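Local coordinates for protein 33 kDa chaperonin (Thermotoga maritima, PDB 1VQ0) that probably acts as a redox-regulated molecular chaperone that keeps thermally unfolding and oxidatively damaged proteins from aggregating irreversibly, at residues R39-A43 with K276-T280; H42-A48 with Y98-V104; F93-G97 with E238-D244. The contacts are given in a common frame with arbitrary orientation. Numbering follows the deposited sequence.

Contact 1. Residues R39-A43 with K276-T280. With ZN (zinc ion), chain C.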
loop_
_atom_site.group_PDB
_atom_site.type_symbol
_atom_site.label_atom_id
_atom_site.label_comp_id
_atom_site.label_asym_id
_atom_site.label_seq_id
_atom_site.Cartn_x
_atom_site.Cartn_y
_atom_site.Cartn_z
ATOM N N ARG A 39 -15.235 -19.953 13.386
ATOM C CA ARG A 39 -15.503 -19.830 14.803
ATOM C C ARG A 39 -15.058 -21.091 15.564
ATOM O O ARG A 39 -14.434 -20.988 16.596
ATOM C CB ARG A 39 -16.996 -19.597 15.047
ATOM C CG ARG A 39 -17.372 -19.604 16.537
ATOM C CD ARG A 39 -18.807 -19.255 16.842
ATOM N NE ARG A 39 -19.568 -20.482 17.010
ATOM C CZ ARG A 39 -19.733 -21.166 18.156
ATOM N NH1 ARG A 39 -19.241 -20.761 19.352
ATOM N NH2 ARG A 39 -20.446 -22.269 18.113
ATOM N N ASN A 40 -15.384 -22.280 15.047
ATOM C CA ASN A 40 -14.928 -23.497 15.666
ATOM C C ASN A 40 -13.434 -23.785 15.532
ATOM O O ASN A 40 -12.803 -24.197 16.492
ATOM C CB ASN A 40 -15.756 -24.694 15.187
ATOM C CG ASN A 40 -17.239 -24.529 15.504
ATOM O OD1 ASN A 40 -17.586 -24.003 16.550
ATOM N ND2 ASN A 40 -18.102 -24.912 14.565
ATOM N N ARG A 41 -12.862 -23.583 14.354
ATOM C CA ARG A 41 -11.416 -23.832 14.156
ATOM C C ARG A 41 -10.579 -22.986 15.111
ATOM O O ARG A 41 -9.709 -23.479 15.835
ATOM C CB ARG A 41 -11.031 -23.574 12.698
ATOM C CG ARG A 41 -11.469 -24.695 11.758
ATOM C CD ARG A 41 -11.027 -24.463 10.324
ATOM N NE ARG A 41 -11.243 -25.612 9.437
ATOM C CZ ARG A 41 -10.534 -26.743 9.442
ATOM N NH1 ARG A 41 -9.534 -26.951 10.299
ATOM N NH2 ARG A 41 -10.856 -27.695 8.598
ATOM N N HIS A 42 -10.934 -21.710 15.181
ATOM C CA HIS A 42 -10.234 -20.722 16.006
ATOM C C HIS A 42 -10.781 -20.541 17.404
ATOM O O HIS A 42 -10.236 -19.753 18.136
ATOM C CB HIS A 42 -10.308 -19.364 15.316
ATOM C CG HIS A 42 -9.514 -19.280 14.055
ATOM N ND1 HIS A 42 -8.143 -19.467 14.019
ATOM C CD2 HIS A 42 -9.894 -18.969 12.788
ATOM C CE1 HIS A 42 -7.720 -19.263 12.780
ATOM N NE2 HIS A 42 -8.759 -18.965 12.011
ATOM N N ALA A 43 -11.862 -21.234 17.747
ATOM C CA ALA A 43 -12.502 -21.097 19.047
ATOM C C ALA A 43 -12.743 -19.617 19.364
ATOM O O ALA A 43 -12.382 -19.117 20.447
ATOM C CB ALA A 43 -11.665 -21.798 20.158
ATOM N N LYS A 276 -1.752 -20.322 11.349
ATOM C CA LYS A 276 -2.483 -19.149 11.843
ATOM C C LYS A 276 -3.823 -19.014 11.106
ATOM O O LYS A 276 -4.748 -18.403 11.626
ATOM C CB LYS A 276 -1.635 -17.875 11.698
ATOM C CG LYS A 276 -1.437 -17.411 10.220
ATOM C CD LYS A 276 -0.428 -16.253 10.073
ATOM C CE LYS A 276 -0.281 -15.908 8.570
ATOM N NZ LYS A 276 0.130 -14.485 8.288
ATOM N N TRP A 277 -3.909 -19.554 9.891
ATOM C CA TRP A 277 -5.134 -19.413 9.093
ATOM C C TRP A 277 -6.295 -20.343 9.477
ATOM O O TRP A 277 -7.490 -19.972 9.400
ATOM C CB TRP A 277 -4.850 -19.581 7.626
ATOM C CG TRP A 277 -3.958 -18.565 6.961
ATOM C CD1 TRP A 277 -2.662 -18.763 6.650
ATOM C CD2 TRP A 277 -4.284 -17.243 6.461
ATOM N NE1 TRP A 277 -2.139 -17.656 6.043
ATOM C CE2 TRP A 277 -3.123 -16.726 5.864
ATOM C CE3 TRP A 277 -5.426 -16.442 6.468
ATOM C CZ2 TRP A 277 -3.065 -15.454 5.272
ATOM C CZ3 TRP A 277 -5.391 -15.198 5.857
ATOM C CH2 TRP A 277 -4.205 -14.688 5.295
ATOM N N CYS A 278 -5.966 -21.558 9.884
ATOM C CA CYS A 278 -7.006 -22.532 10.193
ATOM C C CYS A 278 -6.803 -23.198 11.574
ATOM O O CYS A 278 -7.612 -24.038 11.980
ATOM C CB CYS A 278 -7.095 -23.581 9.084
ATOM S SG CYS A 278 -5.716 -24.719 9.128
ATOM N N ASN A 279 -5.759 -22.789 12.299
ATOM C CA ASN A 279 -5.506 -23.289 13.642
ATOM C C ASN A 279 -5.271 -24.827 13.677
ATOM O O ASN A 279 -5.464 -25.462 14.687
ATOM C CB ASN A 279 -6.670 -22.936 14.573
ATOM C CG ASN A 279 -6.278 -22.974 16.052
ATOM O OD1 ASN A 279 -5.113 -22.895 16.384
ATOM N ND2 ASN A 279 -7.256 -23.065 16.919
ATOM N N THR A 280 -4.865 -25.411 12.563
ATOM C CA THR A 280 -4.329 -26.761 12.568
ATOM C C THR A 280 -2.928 -26.768 13.197
ATOM O O THR A 280 -2.052 -25.966 12.828
ATOM C CB THR A 280 -4.266 -27.326 11.174
ATOM O OG1 THR A 280 -5.579 -27.342 10.627
ATOM C CG2 THR A 280 -3.826 -28.830 11.213
HETATM ZN ZN ZN C . -3.936 -23.962 7.697
HETATM O O HOH W 1 -7.504 -29.129 10.592
HETATM O O HOH W 2 -8.451 -26.338 13.093
#
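Two direct hydrogen bonds tie the C-terminal end of helix 32-42 to the loop that carries a zinc ligand. The stronger runs from Asn-279 ND2 to Arg-41 O at 2.7 Å and is nearly linear; Asn-279, whose CA-to-CB bond points toward the helix, thus takes up a carbonyl of its last turn. The second is weak: His-42 NE2 lies 3.1 Å from Trp-277 O, while the main partners of these two atoms are Gly-97 O and the hydroxyl of Tyr-241, respectively. The carbonyls of Lys-276 and Trp-277 lie at the edge of the imidazole, His-42 CE1 being 3.3 Å from Lys-276 O.

The helix closes in a Schellman motif with Ala-43, at positive phi, as its C-prime residue. Facing it, segment 276-280 connects strands 271-274 and 281-284 of the C-terminal zinc-binding part of Hsp33. Cys-278 SG binds the zinc ion at 2.4 Å, Cys-243, Cys-245 and Cys-275 completing the site, and also receives a weak hydrogen bond from Thr-280 N at 3.6 Å.

Two waters bridge Arg-41 to the loop. One lies 3.0 Å from Arg-41 NH1, from which it accepts, and 2.6 Å from Thr-280 OG1; the other donates to Cys-278 O at 2.7 Å and accepts weakly from Arg-41 NH1 at 3.1 Å. The same guanidinium forms a salt bridge with Glu-37.

Van der Waals contact is modest: Arg-41 CB approaches Cys-278 O to 3.5 Å, and His-42 ND1 lies 3.8 Å from Asn-279 CB.

Contact 2. Residues H42-A48 with Y98-V104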
loop_
_atom_site.group_PDB
_atom_site.type_symbol
_atom_site.label_atom_id
_atom_site.label_comp_id
_atom_site.label_asym_id
_atom_site.label_seq_id
_atom_site.Cartn_x
_atom_site.Cartn_y
_atom_site.Cartn_z
ATOM N N HIS A 42 -10.934 -21.710 15.181
ATOM C CA HIS A 42 -10.234 -20.722 16.006
ATOM C C HIS A 42 -10.781 -20.541 17.404
ATOM O O HIS A 42 -10.236 -19.753 18.136
ATOM C CB HIS A 42 -10.308 -19.364 15.316
ATOM C CG HIS A 42 -9.514 -19.280 14.055
ATOM N ND1 HIS A 42 -8.143 -19.467 14.019
ATOM C CD2 HIS A 42 -9.894 -18.969 12.788
ATOM C CE1 HIS A 42 -7.720 -19.263 12.780
ATOM N NE2 HIS A 42 -8.759 -18.965 12.011
ATOM N N ALA A 43 -11.862 -21.234 17.747
ATOM C CA ALA A 43 -12.502 -21.097 19.047
ATOM C C ALA A 43 -12.743 -19.617 19.364
ATOM O O ALA A 43 -12.382 -19.117 20.447
ATOM C CB ALA A 43 -11.665 -21.798 20.158
ATOM N N LEU A 44 -13.362 -18.933 18.398
ATOM C CA LEU A 44 -13.639 -17.498 18.490
ATOM C C LEU A 44 -14.666 -17.184 19.562
ATOM O O LEU A 44 -15.635 -17.881 19.729
ATOM C CB LEU A 44 -14.147 -16.944 17.140
ATOM C CG LEU A 44 -13.233 -17.083 15.909
ATOM C CD1 LEU A 44 -13.883 -16.485 14.753
ATOM C CD2 LEU A 44 -11.844 -16.447 16.110
ATOM N N SER A 45 -14.457 -16.083 20.260
ATOM C CA SER A 45 -15.462 -15.490 21.118
ATOM C C SER A 45 -16.600 -14.984 20.248
ATOM O O SER A 45 -16.476 -14.900 19.010
ATOM C CB SER A 45 -14.825 -14.318 21.860
ATOM O OG SER A 45 -14.524 -13.230 20.954
ATOM N N TYR A 46 -17.703 -14.605 20.871
ATOM C CA TYR A 46 -18.813 -14.003 20.122
ATOM C C TYR A 46 -18.360 -12.749 19.349
ATOM O O TYR A 46 -18.593 -12.596 18.176
ATOM C CB TYR A 46 -19.993 -13.676 21.039
ATOM C CG TYR A 46 -20.643 -14.883 21.672
ATOM C CD1 TYR A 46 -21.158 -15.898 20.883
ATOM C CD2 TYR A 46 -20.726 -15.019 23.065
ATOM C CE1 TYR A 46 -21.748 -17.007 21.428
ATOM C CE2 TYR A 46 -21.336 -16.121 23.641
ATOM C CZ TYR A 46 -21.837 -17.124 22.813
ATOM O OH TYR A 46 -22.440 -18.264 23.321
ATOM N N LEU A 47 -17.664 -11.863 20.023
ATOM C CA LEU A 47 -17.267 -10.655 19.367
ATOM C C LEU A 47 -16.297 -10.911 18.174
ATOM O O LEU A 47 -16.418 -10.309 17.141
ATOM C CB LEU A 47 -16.655 -9.709 20.412
ATOM C CG LEU A 47 -15.992 -8.457 19.882
ATOM C CD1 LEU A 47 -17.021 -7.587 19.111
ATOM C CD2 LEU A 47 -15.324 -7.708 21.028
ATOM N N ALA A 48 -15.319 -11.801 18.376
ATOM C CA ALA A 48 -14.322 -12.125 17.367
ATOM C C ALA A 48 -14.966 -12.871 16.208
ATOM O O ALA A 48 -14.545 -12.714 15.077
ATOM C CB ALA A 48 -13.232 -12.971 17.963
ATOM N N TYR A 98 -8.243 -14.984 10.149
ATOM C CA TYR A 98 -7.828 -15.058 11.558
ATOM C C TYR A 98 -7.832 -13.644 12.181
ATOM O O TYR A 98 -7.851 -12.626 11.461
ATOM C CB TYR A 98 -6.453 -15.704 11.696
ATOM C CG TYR A 98 -5.262 -14.909 11.111
ATOM C CD1 TYR A 98 -4.856 -15.089 9.808
ATOM C CD2 TYR A 98 -4.513 -14.021 11.912
ATOM C CE1 TYR A 98 -3.763 -14.359 9.265
ATOM C CE2 TYR A 98 -3.420 -13.284 11.389
ATOM C CZ TYR A 98 -3.069 -13.460 10.048
ATOM O OH TYR A 98 -1.974 -12.801 9.507
ATOM N N VAL A 99 -7.833 -13.601 13.515
ATOM C CA VAL A 99 -7.718 -12.353 14.253
ATOM C C VAL A 99 -6.580 -12.521 15.211
ATOM O O VAL A 99 -6.246 -13.648 15.576
ATOM C CB VAL A 99 -8.964 -11.960 15.034
ATOM C CG1 VAL A 99 -10.132 -11.761 14.134
ATOM C CG2 VAL A 99 -9.318 -12.991 16.116
ATOM N N ALA A 100 -5.971 -11.406 15.623
ATOM C CA ALA A 100 -4.828 -11.484 16.535
ATOM C C ALA A 100 -5.262 -11.936 17.932
ATOM O O ALA A 100 -4.533 -12.700 18.580
ATOM C CB ALA A 100 -4.085 -10.156 16.590
ATOM N N ASN A 101 -6.483 -11.548 18.335
ATOM C CA ASN A 101 -7.027 -11.850 19.643
ATOM C C ASN A 101 -8.378 -12.540 19.576
ATOM O O ASN A 101 -9.398 -11.895 19.690
ATOM C CB ASN A 101 -7.085 -10.586 20.538
ATOM C CG ASN A 101 -7.676 -10.873 21.970
ATOM O OD1 ASN A 101 -7.780 -12.033 22.401
ATOM N ND2 ASN A 101 -8.064 -9.807 22.685
ATOM N N PRO A 102 -8.365 -13.862 19.387
ATOM C CA PRO A 102 -9.588 -14.640 19.227
ATOM C C PRO A 102 -10.555 -14.633 20.418
ATOM O O PRO A 102 -11.711 -14.971 20.242
ATOM C CB PRO A 102 -9.082 -16.101 18.984
ATOM C CG PRO A 102 -7.650 -16.142 19.262
ATOM C CD PRO A 102 -7.156 -14.703 19.306
ATOM N N LYS A 103 -10.069 -14.298 21.613
ATOM C CA LYS A 103 -10.877 -14.319 22.850
ATOM C C LYS A 103 -11.393 -12.923 23.257
ATOM O O LYS A 103 -11.926 -12.752 24.335
ATOM C CB LYS A 103 -10.034 -14.902 24.003
ATOM C CG LYS A 103 -9.852 -16.398 24.008
ATOM C CD LYS A 103 -10.391 -17.161 22.797
ATOM C CE LYS A 103 -10.233 -18.717 22.934
ATOM N NZ LYS A 103 -11.442 -19.335 23.512
ATOM N N VAL A 104 -11.203 -11.931 22.403
ATOM C CA VAL A 104 -11.573 -10.566 22.735
ATOM C C VAL A 104 -13.059 -10.465 23.144
ATOM O O VAL A 104 -13.943 -11.077 22.511
ATOM C CB VAL A 104 -11.300 -9.615 21.527
ATOM C CG1 VAL A 104 -12.214 -9.933 20.371
ATOM C CG2 VAL A 104 -11.465 -8.154 21.968
HETATM O O HOH W 3 -17.287 -11.762 22.837
#
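Ser-45 makes the two strongest bonds of this contact. Its OG donates to Val-104 O at 2.7 Å, and its backbone N donates to Pro-102 O at 3.0 Å in an almost straight line. Ser-45 is also the N-cap residue of helix 46-62, and its OG accepts from Ala-48 N at 3.1 Å, so one side chain both starts the helix and holds the segment that follows strand 94-99. A water that accepts from Leu-47 N at 2.8 Å donates weakly to Val-104 O at 3.4 Å, and Lys-103 NZ reaches Ala-43 O in a weak hydrogen bond of 3.2 Å.

The carbonyls of Pro-102 and Val-104 are presented by a type I beta turn from Asn-101 to Val-104, closed by Val-104 N to Asn-101 O at 3.3 Å. Beneath it the apolar side chains gather. Val-104 CG1 lies 3.9 Å from Leu-47 CD2 and 4.0 Å from Ala-48 CB, while Leu-44 CD2 sits 4.0 Å from Pro-102 CB and 4.3 Å from Val-99 CG2. Leu-52, further along the helix, packs on both Leu-44 and Val-99. At the other end, His-42 CE1 touches Tyr-98 CB at 3.9 Å.

Because Ser-45 OG accepts from a helix amide and donates to Val-104 O, a single hydroxyl couples the helix start to the turn, while Pro-102 O takes the Ser-45 amide and apolar side chains pack alongside.

Contact 3. Residues F93-G97 with E238-D244. With ZN (zinc ion), chain C.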
loop_
_atom_site.group_PDB
_atom_site.type_symbol
_atom_site.label_atom_id
_atom_site.label_comp_id
_atom_site.label_asym_id
_atom_site.label_seq_id
_atom_site.Cartn_x
_atom_site.Cartn_y
_atom_site.Cartn_z
ATOM N N PHE A 93 -13.148 -19.338 -5.115
ATOM C CA PHE A 93 -14.295 -19.092 -4.258
ATOM C C PHE A 93 -14.101 -19.675 -2.847
ATOM O O PHE A 93 -15.074 -20.058 -2.164
ATOM C CB PHE A 93 -15.573 -19.623 -4.925
ATOM C CG PHE A 93 -15.943 -18.896 -6.186
ATOM C CD1 PHE A 93 -16.549 -17.657 -6.123
ATOM C CD2 PHE A 93 -15.659 -19.438 -7.433
ATOM C CE1 PHE A 93 -16.887 -16.979 -7.274
ATOM C CE2 PHE A 93 -16.005 -18.769 -8.623
ATOM C CZ PHE A 93 -16.625 -17.531 -8.531
ATOM N N THR A 94 -12.843 -19.751 -2.387
ATOM C CA THR A 94 -12.594 -20.137 -1.012
ATOM C C THR A 94 -12.140 -18.954 -0.154
ATOM O O THR A 94 -11.737 -17.918 -0.660
ATOM C CB THR A 94 -11.576 -21.313 -0.891
ATOM O OG1 THR A 94 -10.247 -20.855 -1.183
ATOM C CG2 THR A 94 -11.883 -22.435 -1.884
ATOM N N VAL A 95 -12.227 -19.128 1.153
ATOM C CA VAL A 95 -11.775 -18.123 2.090
ATOM C C VAL A 95 -11.006 -18.743 3.274
ATOM O O VAL A 95 -11.131 -19.908 3.575
ATOM C CB VAL A 95 -12.898 -17.230 2.673
ATOM C CG1 VAL A 95 -13.583 -16.476 1.591
ATOM C CG2 VAL A 95 -13.929 -18.038 3.459
ATOM N N ARG A 96 -10.228 -17.907 3.922
ATOM C CA ARG A 96 -9.659 -18.238 5.199
ATOM C C ARG A 96 -9.305 -16.923 5.880
ATOM O O ARG A 96 -9.275 -15.888 5.246
ATOM C CB ARG A 96 -8.438 -19.144 5.046
ATOM C CG ARG A 96 -7.315 -18.557 4.152
ATOM C CD ARG A 96 -6.074 -19.439 4.122
ATOM N NE ARG A 96 -5.008 -18.826 3.373
ATOM C CZ ARG A 96 -3.803 -19.317 3.185
ATOM N NH1 ARG A 96 -3.435 -20.463 3.768
ATOM N NH2 ARG A 96 -2.927 -18.620 2.449
ATOM N N GLY A 97 -9.020 -16.989 7.158
ATOM C CA GLY A 97 -8.933 -15.789 7.979
ATOM C C GLY A 97 -8.587 -16.043 9.431
ATOM O O GLY A 97 -8.604 -17.182 9.878
ATOM N N GLU A 238 -20.180 -21.822 -4.779
ATOM C CA GLU A 238 -20.077 -22.276 -3.390
ATOM C C GLU A 238 -18.856 -21.652 -2.756
ATOM O O GLU A 238 -17.751 -21.734 -3.295
ATOM C CB GLU A 238 -19.940 -23.779 -3.401
ATOM C CG GLU A 238 -20.155 -24.510 -2.101
ATOM C CD GLU A 238 -20.168 -26.039 -2.303
ATOM O OE1 GLU A 238 -20.519 -26.505 -3.422
ATOM O OE2 GLU A 238 -19.816 -26.766 -1.319
ATOM N N ILE A 239 -19.055 -20.993 -1.623
ATOM C CA ILE A 239 -17.922 -20.409 -0.832
ATOM C C ILE A 239 -17.521 -21.454 0.188
ATOM O O ILE A 239 -18.413 -22.006 0.859
ATOM C CB ILE A 239 -18.341 -19.084 -0.127
ATOM C CG1 ILE A 239 -18.833 -18.065 -1.164
ATOM C CG2 ILE A 239 -17.204 -18.494 0.720
ATOM C CD1 ILE A 239 -17.763 -17.549 -2.114
ATOM N N LYS A 240 -16.230 -21.782 0.266
ATOM C CA LYS A 240 -15.778 -22.780 1.248
ATOM C C LYS A 240 -14.625 -22.239 2.035
ATOM O O LYS A 240 -13.779 -21.543 1.476
ATOM C CB LYS A 240 -15.281 -24.100 0.594
ATOM C CG LYS A 240 -16.032 -24.662 -0.632
ATOM C CD LYS A 240 -16.915 -25.837 -0.348
ATOM C CE LYS A 240 -16.310 -27.198 -0.749
ATOM N NZ LYS A 240 -16.756 -27.783 -2.090
ATOM N N TYR A 241 -14.592 -22.556 3.343
ATOM C CA TYR A 241 -13.410 -22.299 4.130
ATOM C C TYR A 241 -12.329 -23.251 3.610
ATOM O O TYR A 241 -12.547 -24.463 3.526
ATOM C CB TYR A 241 -13.661 -22.496 5.645
ATOM C CG TYR A 241 -12.690 -21.753 6.510
ATOM C CD1 TYR A 241 -11.465 -22.290 6.806
ATOM C CD2 TYR A 241 -12.969 -20.471 6.935
ATOM C CE1 TYR A 241 -10.550 -21.586 7.558
ATOM C CE2 TYR A 241 -12.070 -19.744 7.670
ATOM C CZ TYR A 241 -10.860 -20.313 7.991
ATOM O OH TYR A 241 -9.950 -19.601 8.738
ATOM N N LYS A 242 -11.159 -22.722 3.267
ATOM C CA LYS A 242 -10.070 -23.590 2.862
ATOM C C LYS A 242 -8.703 -22.977 3.116
ATOM O O LYS A 242 -8.498 -21.814 2.878
ATOM C CB LYS A 242 -10.207 -23.971 1.385
ATOM C CG LYS A 242 -9.609 -25.342 1.091
ATOM C CD LYS A 242 -9.503 -25.605 -0.404
ATOM C CE LYS A 242 -8.440 -26.673 -0.690
ATOM N NZ LYS A 242 -8.865 -27.510 -1.824
ATOM N N CYS A 243 -7.781 -23.819 3.587
ATOM C CA CYS A 243 -6.388 -23.501 3.802
ATOM C C CYS A 243 -5.504 -24.479 2.969
ATOM O O CYS A 243 -5.965 -25.500 2.568
ATOM C CB CYS A 243 -6.058 -23.633 5.275
ATOM S SG CYS A 243 -4.511 -22.873 5.723
ATOM N N ASP A 244 -4.258 -24.096 2.689
ATOM C CA ASP A 244 -3.321 -24.866 1.907
ATOM C C ASP A 244 -2.186 -25.374 2.807
ATOM O O ASP A 244 -1.204 -25.901 2.323
ATOM C CB ASP A 244 -2.727 -24.040 0.723
ATOM C CG ASP A 244 -1.828 -22.889 1.194
ATOM O OD1 ASP A 244 -1.827 -22.607 2.383
ATOM O OD2 ASP A 244 -1.088 -22.205 0.466
HETATM ZN ZN ZN C . -3.936 -23.962 7.697
HETATM O O HOH W 4 -9.034 -19.678 1.018
#
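Strands 94-99 and 235-241 run side by side in parallel, with Thr-94 bridged to Lys-240 and Val-95 to Tyr-241. Three backbone hydrogen bonds join them: Lys-240 N to Phe-93 O (3.2 Å), Val-95 N to Lys-240 O (2.9 Å) and Lys-242 N to Val-95 O (2.8 Å).

On the face carrying Val-95 and Tyr-241, Val-95 CG1 meets Ile-239 CG2 at 4.2 Å. The Tyr-241 ring lies under the neighbouring backbone, Arg-96 CA standing 4.0 Å from its centroid in a CH-pi contact, and Gly-97 N donates to Tyr-241 OH at 3.2 Å; the same hydroxyl is hydrogen-bonded to Trp-277 O. Arg-96 NH1 forms a salt bridge with Asp-244 OD1 at 3.0 Å and a weak hydrogen bond to Cys-243 SG at 3.3 Å; Arg-96 also makes a cation-pi contact with Trp-277.

The parallel pair lies within the large mixed sheet of the Hsp33 core, and its second strand leads straight into the Cys4 zinc site, where Cys-243 SG binds the metal at 2.3 Å.

How the contacts relate
Contacts 1 and 2 begin from the same piece of chain, sharing His-42 and Ala-43 where helix 32-42 gives way to helix 46-62, and their centres are about 9 Å apart. The centre of contact 3 lies about 13 Å from that of contact 1 and about 18 Å from that of contact 2. Contacts 2 and 3 both use strand 94-99, the neighbour of 235-241 in the large sheet, and their segments alternate along the chain; contact 3 is nested within the loop closed by contact 1. Contacts 1 and 3 supply two of the four zinc ligands, linking the predicted redox-active cysteines to the core, whereas contact 2 sets the helix junction against the end of strand 94-99.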